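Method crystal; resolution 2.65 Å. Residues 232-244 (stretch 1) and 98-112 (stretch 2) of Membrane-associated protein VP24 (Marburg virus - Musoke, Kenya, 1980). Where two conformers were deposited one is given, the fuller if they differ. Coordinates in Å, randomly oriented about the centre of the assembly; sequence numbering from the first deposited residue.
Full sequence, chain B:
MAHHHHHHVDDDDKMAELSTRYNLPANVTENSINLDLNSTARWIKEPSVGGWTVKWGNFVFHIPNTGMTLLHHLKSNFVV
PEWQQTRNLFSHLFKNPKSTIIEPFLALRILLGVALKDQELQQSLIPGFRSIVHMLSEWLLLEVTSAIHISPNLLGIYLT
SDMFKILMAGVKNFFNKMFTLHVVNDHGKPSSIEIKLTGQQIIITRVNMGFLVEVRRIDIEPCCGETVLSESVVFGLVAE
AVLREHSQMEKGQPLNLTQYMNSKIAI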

# COMPACT_ATOMS: atom_id res chain seq x y z
N SER B 232 11.95 -25.88 4.46
CA SER B 232 11.16 -25.28 3.39
C SER B 232 10.90 -23.80 3.66
O SER B 232 10.72 -23.39 4.81
CB SER B 232 9.83 -26.03 3.23
OG SER B 232 8.97 -25.35 2.34
N VAL B 233 10.90 -23.00 2.60
CA VAL B 233 10.67 -21.56 2.73
C VAL B 233 9.63 -21.07 1.73
O VAL B 233 9.80 -21.23 0.52
CB VAL B 233 11.98 -20.76 2.53
CG1 VAL B 233 11.68 -19.28 2.46
CG2 VAL B 233 12.96 -21.06 3.65
N VAL B 234 8.56 -20.48 2.24
CA VAL B 234 7.55 -19.87 1.39
C VAL B 234 7.40 -18.41 1.78
O VAL B 234 7.72 -18.02 2.90
CB VAL B 234 6.18 -20.57 1.51
CG1 VAL B 234 6.28 -22.01 1.06
CG2 VAL B 234 5.65 -20.48 2.93
N PHE B 235 6.92 -17.60 0.85
CA PHE B 235 6.67 -16.19 1.13
C PHE B 235 5.68 -15.58 0.16
O PHE B 235 5.58 -16.00 -0.99
CB PHE B 235 7.98 -15.39 1.15
CG PHE B 235 8.61 -15.23 -0.21
CD1 PHE B 235 9.40 -16.23 -0.74
CD2 PHE B 235 8.43 -14.07 -0.94
CE1 PHE B 235 9.99 -16.08 -1.99
CE2 PHE B 235 9.01 -13.91 -2.18
CZ PHE B 235 9.79 -14.92 -2.71
N GLY B 236 4.95 -14.58 0.63
CA GLY B 236 4.00 -13.86 -0.19
C GLY B 236 3.96 -12.40 0.21
O GLY B 236 4.61 -12.00 1.16
N LEU B 237 3.18 -11.61 -0.52
CA LEU B 237 3.10 -10.19 -0.26
C LEU B 237 1.65 -9.75 -0.09
O LEU B 237 0.84 -9.87 -1.01
CB LEU B 237 3.74 -9.41 -1.41
CG LEU B 237 3.73 -7.88 -1.31
CD1 LEU B 237 4.51 -7.42 -0.09
CD2 LEU B 237 4.30 -7.26 -2.57
N VAL B 238 1.33 -9.25 1.10
CA VAL B 238 0.01 -8.70 1.35
C VAL B 238 0.03 -7.18 1.16
O VAL B 238 0.76 -6.48 1.86
CB VAL B 238 -0.52 -9.05 2.75
CG1 VAL B 238 -1.87 -8.39 2.98
CG2 VAL B 238 -0.64 -10.55 2.92
N ALA B 239 -0.77 -6.70 0.22
CA ALA B 239 -0.83 -5.27 -0.09
C ALA B 239 -1.36 -4.48 1.10
O ALA B 239 -2.25 -4.94 1.81
CB ALA B 239 -1.68 -5.03 -1.31
N GLU B 240 -0.81 -3.30 1.29
CA GLU B 240 -1.13 -2.44 2.42
C GLU B 240 -2.63 -2.17 2.56
O GLU B 240 -3.16 -2.18 3.67
CB GLU B 240 -0.37 -1.12 2.27
CG GLU B 240 -0.40 -0.23 3.49
CD GLU B 240 0.52 0.97 3.34
OE1 GLU B 240 1.36 0.95 2.42
OE2 GLU B 240 0.40 1.93 4.13
N ALA B 241 -3.30 -1.94 1.44
CA ALA B 241 -4.73 -1.62 1.43
C ALA B 241 -5.59 -2.73 2.05
O ALA B 241 -6.63 -2.45 2.66
CB ALA B 241 -5.19 -1.31 0.02
N VAL B 242 -5.16 -3.97 1.89
CA VAL B 242 -5.86 -5.12 2.46
C VAL B 242 -6.08 -4.97 3.96
O VAL B 242 -7.16 -5.25 4.48
CB VAL B 242 -5.08 -6.42 2.20
CG1 VAL B 242 -5.71 -7.58 2.96
CG2 VAL B 242 -5.01 -6.72 0.71
N LEU B 243 -5.04 -4.51 4.65
CA LEU B 243 -5.08 -4.39 6.10
C LEU B 243 -5.49 -3.00 6.57
O LEU B 243 -6.06 -2.85 7.65
CB LEU B 243 -3.73 -4.77 6.71
CG LEU B 243 -3.19 -6.13 6.26
CD1 LEU B 243 -1.82 -6.39 6.85
CD2 LEU B 243 -4.16 -7.24 6.64
N ARG B 244 -5.21 -1.99 5.76
CA ARG B 244 -5.52 -0.61 6.13
C ARG B 244 -7.03 -0.39 6.21
O ARG B 244 -7.51 0.43 6.99
CB ARG B 244 -4.89 0.38 5.15
CG ARG B 244 -5.07 1.83 5.55
CD ARG B 244 -4.30 2.74 4.63
NE ARG B 244 -2.85 2.56 4.76
CZ ARG B 244 -2.13 3.02 5.78
NH1 ARG B 244 -2.72 3.67 6.78
NH2 ARG B 244 -0.82 2.82 5.81
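Stretch 2, residues 98-112: KSTIIEPFLALRILL

Stretch 2 meets stretch 1 first as a parallel strand and then as a helix laid across it. Lys98 stands clear of the contact. Ser99, extended at phi/psi -70/143, has its CA 4.8 Å from the CA of Val233 and its OG 3.7 Å from Phe235 CE1, at the ring edge. From here the register advances one residue for one: Thr100 pairs with Val234 and Ile101 with Phe235, at CA-CA distances of 4.9 and 5.2 Å. Three hydrogen bonds fix the parallel pairing: Thr100 N to Val233 O (3.0 Å, 160°), Phe235 N to Thr100 O (3.2 Å, 149°) and Ile102 N to Phe235 O (3.0 Å, 165°). Thr100 OG1 lies 3.3 Å from Val234 CG1 on one sheet face; Ile101 CG1 lies 3.6 Å from Phe235 CZ on the other.

Glu103 occupies the N-cap position, just before the helix that begins at Pro104, whose CB is 3.4 Å from Leu237 O. The helix axis crosses the strand at -90°, approaching to 6.7 Å. Ala107 CB lies 4.1 Å from Gly236 CA; an ideal CB on Gly236 would fall 3.0 Å from Ala107 CB, a clash. Ala107 CB also touches Val238 CG2 at 3.7 Å. Farther along, Leu108 CD1 reaches Val242 CG1 (3.9 Å) and Leu243 CD2 (3.8 Å), while Leu111 CD1 packs 3.7 Å from Leu243 CD1.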

# COMPACT_ATOMS: atom_id res chain seq x y z
N LYS B 98 15.03 -22.51 -4.22
CA LYS B 98 14.17 -23.50 -3.58
C LYS B 98 12.95 -22.89 -2.89
O LYS B 98 11.95 -23.58 -2.68
CB LYS B 98 14.96 -24.36 -2.60
CG LYS B 98 15.51 -25.64 -3.20
CD LYS B 98 16.07 -26.56 -2.12
CE LYS B 98 16.47 -27.91 -2.70
NZ LYS B 98 15.32 -28.61 -3.32
N SER B 99 13.03 -21.61 -2.53
CA SER B 99 11.90 -20.94 -1.89
C SER B 99 10.77 -20.76 -2.90
O SER B 99 11.02 -20.50 -4.08
CB SER B 99 12.32 -19.59 -1.32
OG SER B 99 12.56 -18.65 -2.36
N THR B 100 9.54 -20.89 -2.43
CA THR B 100 8.38 -20.79 -3.32
C THR B 100 7.44 -19.65 -2.93
O THR B 100 7.20 -19.39 -1.75
CB THR B 100 7.59 -22.12 -3.38
OG1 THR B 100 7.03 -22.41 -2.09
CG2 THR B 100 8.50 -23.26 -3.81
N ILE B 101 6.89 -18.99 -3.94
CA ILE B 101 5.99 -17.87 -3.73
C ILE B 101 4.56 -18.34 -3.60
O ILE B 101 4.08 -19.14 -4.40
CB ILE B 101 6.09 -16.87 -4.89
CG1 ILE B 101 7.53 -16.40 -5.05
CG2 ILE B 101 5.15 -15.70 -4.67
CD1 ILE B 101 7.76 -15.55 -6.26
N ILE B 102 3.86 -17.83 -2.59
CA ILE B 102 2.46 -18.18 -2.39
C ILE B 102 1.57 -17.00 -2.74
O ILE B 102 2.00 -15.85 -2.70
CB ILE B 102 2.18 -18.64 -0.95
CG1 ILE B 102 2.60 -17.55 0.04
CG2 ILE B 102 2.92 -19.94 -0.66
CD1 ILE B 102 2.34 -17.92 1.49
N GLU B 103 0.32 -17.29 -3.09
CA GLU B 103 -0.66 -16.26 -3.41
C GLU B 103 -0.87 -15.34 -2.22
O GLU B 103 -0.74 -15.77 -1.08
CB GLU B 103 -1.99 -16.89 -3.84
CG GLU B 103 -1.96 -17.57 -5.19
CD GLU B 103 -1.19 -18.88 -5.17
OE1 GLU B 103 -1.17 -19.54 -4.11
OE2 GLU B 103 -0.59 -19.24 -6.21
N PRO B 104 -1.20 -14.07 -2.48
CA PRO B 104 -1.41 -13.10 -1.41
C PRO B 104 -2.52 -13.48 -0.43
O PRO B 104 -2.41 -13.15 0.75
CB PRO B 104 -1.76 -11.81 -2.16
CG PRO B 104 -2.13 -12.23 -3.53
CD PRO B 104 -1.33 -13.45 -3.81
N PHE B 105 -3.56 -14.17 -0.90
CA PHE B 105 -4.65 -14.58 -0.00
C PHE B 105 -4.22 -15.71 0.94
O PHE B 105 -4.81 -15.89 2.01
CB PHE B 105 -5.92 -14.96 -0.77
CG PHE B 105 -5.72 -15.99 -1.84
CD1 PHE B 105 -5.58 -17.33 -1.52
CD2 PHE B 105 -5.69 -15.63 -3.18
CE1 PHE B 105 -5.40 -18.29 -2.50
CE2 PHE B 105 -5.51 -16.58 -4.17
CZ PHE B 105 -5.37 -17.91 -3.83
N LEU B 106 -3.21 -16.47 0.54
CA LEU B 106 -2.63 -17.48 1.40
C LEU B 106 -1.72 -16.80 2.43
O LEU B 106 -1.59 -17.26 3.56
CB LEU B 106 -1.83 -18.49 0.58
CG LEU B 106 -2.36 -19.92 0.56
CD1 LEU B 106 -3.87 -19.94 0.35
CD2 LEU B 106 -1.67 -20.72 -0.53
N ALA B 107 -1.10 -15.70 2.02
CA ALA B 107 -0.23 -14.94 2.90
C ALA B 107 -1.07 -14.19 3.93
O ALA B 107 -0.65 -14.01 5.07
CB ALA B 107 0.63 -13.98 2.10
N LEU B 108 -2.25 -13.74 3.51
CA LEU B 108 -3.18 -13.09 4.43
C LEU B 108 -3.66 -14.10 5.46
O LEU B 108 -3.79 -13.78 6.64
CB LEU B 108 -4.38 -12.51 3.68
CG LEU B 108 -5.46 -11.91 4.58
CD1 LEU B 108 -4.94 -10.66 5.27
CD2 LEU B 108 -6.72 -11.61 3.81
N ARG B 109 -3.92 -15.31 4.99
CA ARG B 109 -4.38 -16.39 5.85
C ARG B 109 -3.36 -16.65 6.94
O ARG B 109 -3.70 -16.80 8.11
CB ARG B 109 -4.62 -17.65 5.03
CG ARG B 109 -5.32 -18.78 5.77
CD ARG B 109 -5.41 -20.01 4.88
NE ARG B 109 -5.84 -21.20 5.60
CZ ARG B 109 -7.05 -21.74 5.51
NH1 ARG B 109 -7.97 -21.19 4.72
NH2 ARG B 109 -7.35 -22.82 6.21
N ILE B 110 -2.09 -16.70 6.54
CA ILE B 110 -0.98 -16.87 7.47
C ILE B 110 -0.92 -15.72 8.47
O ILE B 110 -0.72 -15.93 9.67
CB ILE B 110 0.36 -16.96 6.71
CG1 ILE B 110 0.43 -18.27 5.92
CG2 ILE B 110 1.54 -16.86 7.66
CD1 ILE B 110 1.71 -18.44 5.13
N LEU B 111 -1.12 -14.51 7.97
CA LEU B 111 -1.07 -13.31 8.79
C LEU B 111 -2.18 -13.35 9.84
O LEU B 111 -1.97 -13.00 11.00
CB LEU B 111 -1.18 -12.07 7.91
CG LEU B 111 -0.72 -10.72 8.45
CD1 LEU B 111 -0.39 -9.79 7.30
CD2 LEU B 111 -1.80 -10.10 9.33
N LEU B 112 -3.36 -13.80 9.43
CA LEU B 112 -4.48 -13.92 10.34
C LEU B 112 -4.21 -14.96 11.43
O LEU B 112 -4.60 -14.77 12.58
CB LEU B 112 -5.77 -14.27 9.58
CG LEU B 112 -6.51 -13.07 9.00
CD1 LEU B 112 -7.73 -13.51 8.22
CD2 LEU B 112 -6.92 -12.13 10.12